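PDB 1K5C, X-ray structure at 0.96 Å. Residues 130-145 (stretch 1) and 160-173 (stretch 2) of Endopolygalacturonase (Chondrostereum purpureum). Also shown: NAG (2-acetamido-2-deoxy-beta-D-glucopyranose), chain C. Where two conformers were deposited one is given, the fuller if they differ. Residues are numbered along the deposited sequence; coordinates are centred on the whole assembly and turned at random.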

# COMPACT_ATOMS: atom_id res chain seq x y z
N HIS A 130 6.19 -4.18 -16.71
CA HIS A 130 5.32 -4.66 -15.64
C HIS A 130 6.14 -5.10 -14.42
O HIS A 130 7.21 -5.70 -14.53
CB HIS A 130 4.48 -5.85 -16.14
CG HIS A 130 3.19 -5.95 -15.33
ND1 HIS A 130 2.07 -5.28 -15.79
CD2 HIS A 130 2.80 -6.31 -14.14
CE1 HIS A 130 1.02 -5.36 -15.01
NE2 HIS A 130 1.49 -6.04 -13.96
N LEU A 131 5.62 -4.79 -13.23
CA LEU A 131 6.22 -5.16 -11.96
C LEU A 131 5.18 -5.90 -11.13
O LEU A 131 4.10 -5.33 -10.87
CB LEU A 131 6.75 -3.89 -11.26
CG LEU A 131 7.38 -4.16 -9.88
CD1 LEU A 131 8.65 -5.01 -9.99
CD2 LEU A 131 7.75 -2.82 -9.25
N THR A 132 5.51 -7.12 -10.73
CA THR A 132 4.61 -7.96 -9.96
C THR A 132 5.23 -8.28 -8.63
O THR A 132 6.39 -8.75 -8.58
CB THR A 132 4.31 -9.28 -10.70
OG1 THR A 132 3.65 -8.93 -11.93
CG2 THR A 132 3.37 -10.18 -9.90
N LEU A 133 4.48 -8.05 -7.55
CA LEU A 133 4.86 -8.45 -6.19
C LEU A 133 3.86 -9.54 -5.78
O LEU A 133 2.65 -9.31 -5.83
CB LEU A 133 4.79 -7.28 -5.21
CG LEU A 133 5.99 -6.32 -5.16
CD1 LEU A 133 6.80 -6.01 -6.34
CD2 LEU A 133 5.57 -5.03 -4.40
N ASP A 134 4.37 -10.72 -5.41
CA ASP A 134 3.51 -11.90 -5.26
C ASP A 134 3.91 -12.67 -4.03
O ASP A 134 5.05 -13.13 -3.93
CB ASP A 134 3.62 -12.74 -6.56
CG ASP A 134 2.67 -13.92 -6.62
OD1 ASP A 134 2.12 -14.33 -5.60
OD2 ASP A 134 2.43 -14.37 -7.77
N GLY A 135 3.00 -12.80 -3.07
CA GLY A 135 3.28 -13.65 -1.91
C GLY A 135 4.24 -13.02 -0.92
O GLY A 135 4.96 -13.75 -0.24
N ILE A 136 4.19 -11.70 -0.80
CA ILE A 136 4.99 -10.95 0.16
C ILE A 136 4.16 -10.73 1.43
O ILE A 136 2.99 -10.37 1.34
CB ILE A 136 5.48 -9.65 -0.46
CG1 ILE A 136 6.50 -10.04 -1.63
CG2 ILE A 136 6.17 -8.74 0.56
CD1 ILE A 136 6.73 -8.82 -2.46
N THR A 137 4.81 -10.92 2.58
CA THR A 137 4.17 -10.61 3.86
C THR A 137 4.82 -9.37 4.46
O THR A 137 6.07 -9.35 4.59
CB THR A 137 4.31 -11.78 4.83
OG1 THR A 137 3.63 -12.92 4.28
CG2 THR A 137 3.74 -11.47 6.20
N VAL A 138 4.03 -8.38 4.84
CA VAL A 138 4.50 -7.27 5.69
C VAL A 138 3.94 -7.58 7.08
O VAL A 138 2.73 -7.41 7.32
CB VAL A 138 4.04 -5.90 5.17
CG1 VAL A 138 4.46 -4.83 6.18
CG2 VAL A 138 4.63 -5.65 3.79
N ASP A 139 4.81 -8.09 7.96
CA ASP A 139 4.40 -8.43 9.31
C ASP A 139 4.90 -7.32 10.25
O ASP A 139 6.03 -7.35 10.72
CB ASP A 139 4.93 -9.78 9.76
CG ASP A 139 4.44 -10.15 11.12
OD1 ASP A 139 3.92 -9.28 11.85
OD2 ASP A 139 4.56 -11.36 11.49
N ASP A 140 3.99 -6.34 10.48
CA ASP A 140 4.19 -5.32 11.47
C ASP A 140 3.21 -5.49 12.64
O ASP A 140 2.91 -4.55 13.37
CB ASP A 140 4.06 -3.90 10.86
CG ASP A 140 5.23 -3.54 10.03
OD1 ASP A 140 6.29 -4.16 10.02
OD2 ASP A 140 5.05 -2.48 9.28
N PHE A 141 2.76 -6.73 12.86
CA PHE A 141 1.79 -6.99 13.94
C PHE A 141 2.29 -6.49 15.31
O PHE A 141 1.49 -6.03 16.13
CB PHE A 141 1.50 -8.50 13.98
CG PHE A 141 0.52 -8.85 15.07
CD1 PHE A 141 -0.85 -8.53 14.94
CD2 PHE A 141 0.92 -9.48 16.22
CE1 PHE A 141 -1.73 -8.85 15.95
CE2 PHE A 141 0.01 -9.76 17.24
CZ PHE A 141 -1.33 -9.43 17.09
N ALA A 142 3.60 -6.62 15.59
CA ALA A 142 4.14 -6.17 16.86
C ALA A 142 3.84 -4.71 17.10
O ALA A 142 3.82 -4.24 18.26
CB ALA A 142 5.65 -6.44 16.89
N GLY A 143 3.65 -3.92 16.03
CA GLY A 143 3.32 -2.49 16.15
C GLY A 143 1.96 -2.23 16.80
O GLY A 143 1.67 -1.08 17.14
N ASP A 144 1.11 -3.25 16.94
CA ASP A 144 -0.17 -3.04 17.60
C ASP A 144 0.01 -2.77 19.07
O ASP A 144 -0.83 -2.13 19.72
CB ASP A 144 -1.07 -4.26 17.45
CG ASP A 144 -1.71 -4.45 16.09
OD1 ASP A 144 -1.41 -3.69 15.17
OD2 ASP A 144 -2.57 -5.37 16.00
N THR A 145 1.07 -3.30 19.68
CA THR A 145 1.27 -3.21 21.15
C THR A 145 1.38 -1.77 21.55
O THR A 145 2.22 -1.00 21.03
CB THR A 145 2.54 -4.00 21.55
OG1 THR A 145 2.34 -5.38 21.17
CG2 THR A 145 2.75 -3.89 23.07
N ASN A 160 3.44 2.96 -12.75
CA ASN A 160 2.54 2.34 -13.72
C ASN A 160 2.73 0.84 -13.77
O ASN A 160 3.83 0.32 -13.52
CB ASN A 160 2.81 2.93 -15.12
CG ASN A 160 2.66 4.44 -15.14
OD1 ASN A 160 1.71 4.99 -14.62
ND2 ASN A 160 3.59 5.08 -15.80
N ASN A 161 1.68 0.12 -14.20
CA ASN A 161 1.86 -1.27 -14.61
C ASN A 161 2.36 -2.18 -13.49
O ASN A 161 3.31 -2.93 -13.63
CB ASN A 161 2.84 -1.35 -15.82
CG ASN A 161 2.41 -0.42 -16.93
OD1 ASN A 161 1.23 -0.34 -17.31
ND2 ASN A 161 3.42 0.27 -17.48
N VAL A 162 1.65 -2.10 -12.35
CA VAL A 162 1.98 -2.88 -11.15
C VAL A 162 0.88 -3.86 -10.82
O VAL A 162 -0.32 -3.50 -10.88
CB VAL A 162 2.18 -1.88 -9.97
CG1 VAL A 162 2.24 -2.63 -8.63
CG2 VAL A 162 3.44 -1.07 -10.18
N THR A 163 1.27 -5.07 -10.41
CA THR A 163 0.35 -6.03 -9.84
C THR A 163 0.90 -6.46 -8.48
O THR A 163 2.07 -6.85 -8.41
CB THR A 163 0.19 -7.27 -10.75
OG1 THR A 163 -0.36 -6.77 -11.97
CG2 THR A 163 -0.71 -8.35 -10.11
N ILE A 164 0.07 -6.40 -7.43
CA ILE A 164 0.41 -6.88 -6.11
C ILE A 164 -0.65 -7.92 -5.76
O ILE A 164 -1.85 -7.57 -5.72
CB ILE A 164 0.44 -5.71 -5.09
CG1 ILE A 164 1.59 -4.75 -5.48
CG2 ILE A 164 0.56 -6.23 -3.67
CD1 ILE A 164 1.54 -3.40 -4.78
N GLN A 165 -0.21 -9.17 -5.57
CA GLN A 165 -1.19 -10.26 -5.42
C GLN A 165 -0.68 -11.24 -4.39
O GLN A 165 0.55 -11.44 -4.20
CB GLN A 165 -1.46 -10.96 -6.75
CG GLN A 165 -0.21 -11.57 -7.41
CD GLN A 165 -0.51 -12.13 -8.81
OE1 GLN A 165 -1.39 -11.68 -9.49
NE2 GLN A 165 0.33 -13.11 -9.20
N ASN A 166 -1.65 -11.93 -3.73
CA ASN A 166 -1.31 -13.01 -2.81
C ASN A 166 -0.44 -12.53 -1.64
O ASN A 166 0.25 -13.36 -1.02
CB ASN A 166 -0.62 -14.23 -3.48
CG ASN A 166 -1.42 -14.69 -4.67
OD1 ASN A 166 -2.63 -14.83 -4.62
ND2 ASN A 166 -0.72 -14.95 -5.78
N CYS A 167 -0.53 -11.27 -1.28
CA CYS A 167 0.27 -10.71 -0.18
C CYS A 167 -0.54 -10.66 1.11
O CYS A 167 -1.79 -10.78 1.10
CB CYS A 167 0.77 -9.32 -0.57
SG CYS A 167 1.96 -9.32 -1.93
N ILE A 168 0.17 -10.47 2.22
CA ILE A 168 -0.42 -10.41 3.55
C ILE A 168 0.17 -9.18 4.25
O ILE A 168 1.39 -9.04 4.26
CB ILE A 168 -0.11 -11.68 4.37
CG1 ILE A 168 -0.75 -12.90 3.68
CG2 ILE A 168 -0.53 -11.52 5.81
CD1 ILE A 168 -0.32 -14.23 4.27
N VAL A 169 -0.66 -8.31 4.79
CA VAL A 169 -0.18 -7.15 5.53
C VAL A 169 -0.87 -7.06 6.88
O VAL A 169 -2.11 -6.99 6.95
CB VAL A 169 -0.47 -5.81 4.73
CG1 VAL A 169 0.01 -4.64 5.56
CG2 VAL A 169 0.18 -5.88 3.35
N LYS A 170 -0.07 -7.05 7.94
CA LYS A 170 -0.53 -6.88 9.32
C LYS A 170 0.15 -5.60 9.82
O LYS A 170 1.37 -5.58 10.01
CB LYS A 170 -0.09 -8.07 10.19
CG LYS A 170 -0.64 -9.42 9.66
CD LYS A 170 -0.09 -10.57 10.50
CE LYS A 170 -0.69 -11.91 10.00
NZ LYS A 170 0.06 -13.01 10.70
N ASN A 171 -0.62 -4.52 9.99
CA ASN A 171 0.04 -3.24 10.24
C ASN A 171 -0.91 -2.27 10.94
O ASN A 171 -1.88 -2.71 11.56
CB ASN A 171 0.61 -2.66 8.91
CG ASN A 171 -0.51 -2.19 8.02
OD1 ASN A 171 -1.68 -2.56 8.23
ND2 ASN A 171 -0.17 -1.40 7.00
N GLN A 172 -0.55 -0.97 10.89
CA GLN A 172 -1.26 0.08 11.62
C GLN A 172 -1.65 1.23 10.69
O GLN A 172 -2.04 2.30 11.18
CB GLN A 172 -0.47 0.63 12.82
CG GLN A 172 -0.14 -0.41 13.85
CD GLN A 172 0.97 -1.36 13.45
OE1 GLN A 172 0.84 -2.63 13.72
NE2 GLN A 172 2.04 -0.90 12.91
N ASP A 173 -1.52 1.06 9.38
CA ASP A 173 -1.91 2.12 8.44
C ASP A 173 -2.38 1.45 7.16
O ASP A 173 -2.76 0.27 7.17
CB ASP A 173 -0.75 3.16 8.26
CG ASP A 173 -1.26 4.55 7.90
OD1 ASP A 173 -1.84 4.71 6.82
OD2 ASP A 173 -1.07 5.47 8.71
C1 NAG C . 3.45 1.15 -18.62
C2 NAG C . 2.88 0.38 -19.89
C3 NAG C . 2.94 1.42 -21.07
C4 NAG C . 2.12 2.66 -20.76
C5 NAG C . 2.73 3.29 -19.43
C6 NAG C . 1.73 4.36 -19.03
C7 NAG C . 3.65 -1.95 -19.99
C8 NAG C . 4.70 -2.88 -20.31
N2 NAG C . 3.86 -0.66 -20.22
O3 NAG C . 2.46 0.78 -22.28
O4 NAG C . 2.32 3.73 -21.72
O5 NAG C . 2.51 2.22 -18.43
O6 NAG C . 0.76 3.56 -18.36
O7 NAG C . 2.60 -2.30 -19.56
O HOH W 1 2.76 -12.96 9.87
O HOH W 2 -1.63 -5.45 12.84

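The strongest side-chain contacts surround D134. Its chi1 is t, and the end of the side chain reaches across to stretch 2. Each carboxylate oxygen takes one amide: Q165 NE2 donates to D134 OD2 at 2.8 Å, and N166 ND2 donates to D134 OD1 at 2.9 Å. Both bonds are nearly straight. An aspartate suits this place because its two acceptors can serve two neighbouring amides at once. At the start of stretch 1, H130 NE2 and T163 OG1 are hydrogen-bonded at 2.8 Å. The threonine hydroxyl lies at the edge of the imidazole, near the ring plane, while N161 O and V162 N lie over one face of the ring.

The two stretches lie side by side as parallel strands, 130-134 beside 162-165 and 137-139 beside 168-170. The backbone ladder carries most of the remaining hydrogen bonds. L131 N donates to N161 O at 3.0 Å, and T163 N donates to L131 O at 2.9 Å. L133 N then donates to T163 O at 2.8 Å, and Q165 N to L133 O at 2.9 Å. This alternation is typical of parallel strands. G135 N continues it, donating to Q165 O at 3.0 Å. G135 has a phi of 76°, a value that favours glycine.

The turn between the two strand pairs is bridged by sulfur: I136 N donates to C167 SG at 3.5 Å. The ladder then resumes. I168 N donates to I136 O at 3.0 Å, V138 N to I168 O at 2.8 Å, and K170 N to V138 O at 2.9 Å. The last rung is D140 N to K170 O, at 2.8 Å. CA-H...O contacts run alongside, such as T132 CA to T163 O at 3.2 Å.

Water extends the polar contacts. Water 1 donates to D139 OD2 and accepts from K170 NZ, so it links an acid and an amine through the extended lysine chain. D139 OD1 also accepts from F141 N at 3.0 Å, which ties the strand end to the 3-10 segment. Water 2 donates to both D144 OD1 and N171 O.

Q172 points toward stretch 1 and packs against the 3-10 segment. G143 suits this spot, since a CB there would point toward stretch 2 and clash with the end of the Q172 side chain.

Together the two stretches bury 1112 Å² of surface. The sheet has two distinct faces. L131, V162, L133, I164, V138 and V169 share one face and are all buried. L133 CB lies 4.1 Å from I164 CG1, and V138 CB lies 4.2 Å from V169 CG1. Aliphatic chains suit this dry side. I136 CB also packs on C167 SG, at 3.8 Å. The other face, with T132, T163, D134, Q165, T137, I168, D139 and K170, is partly exposed and mostly polar. Here T137 OG1 lies 3.9 Å from I168 CB.

N161 ND2 is bonded covalently to NAG C1 at 1.4 Å, so the sugar is attached beside the first rung.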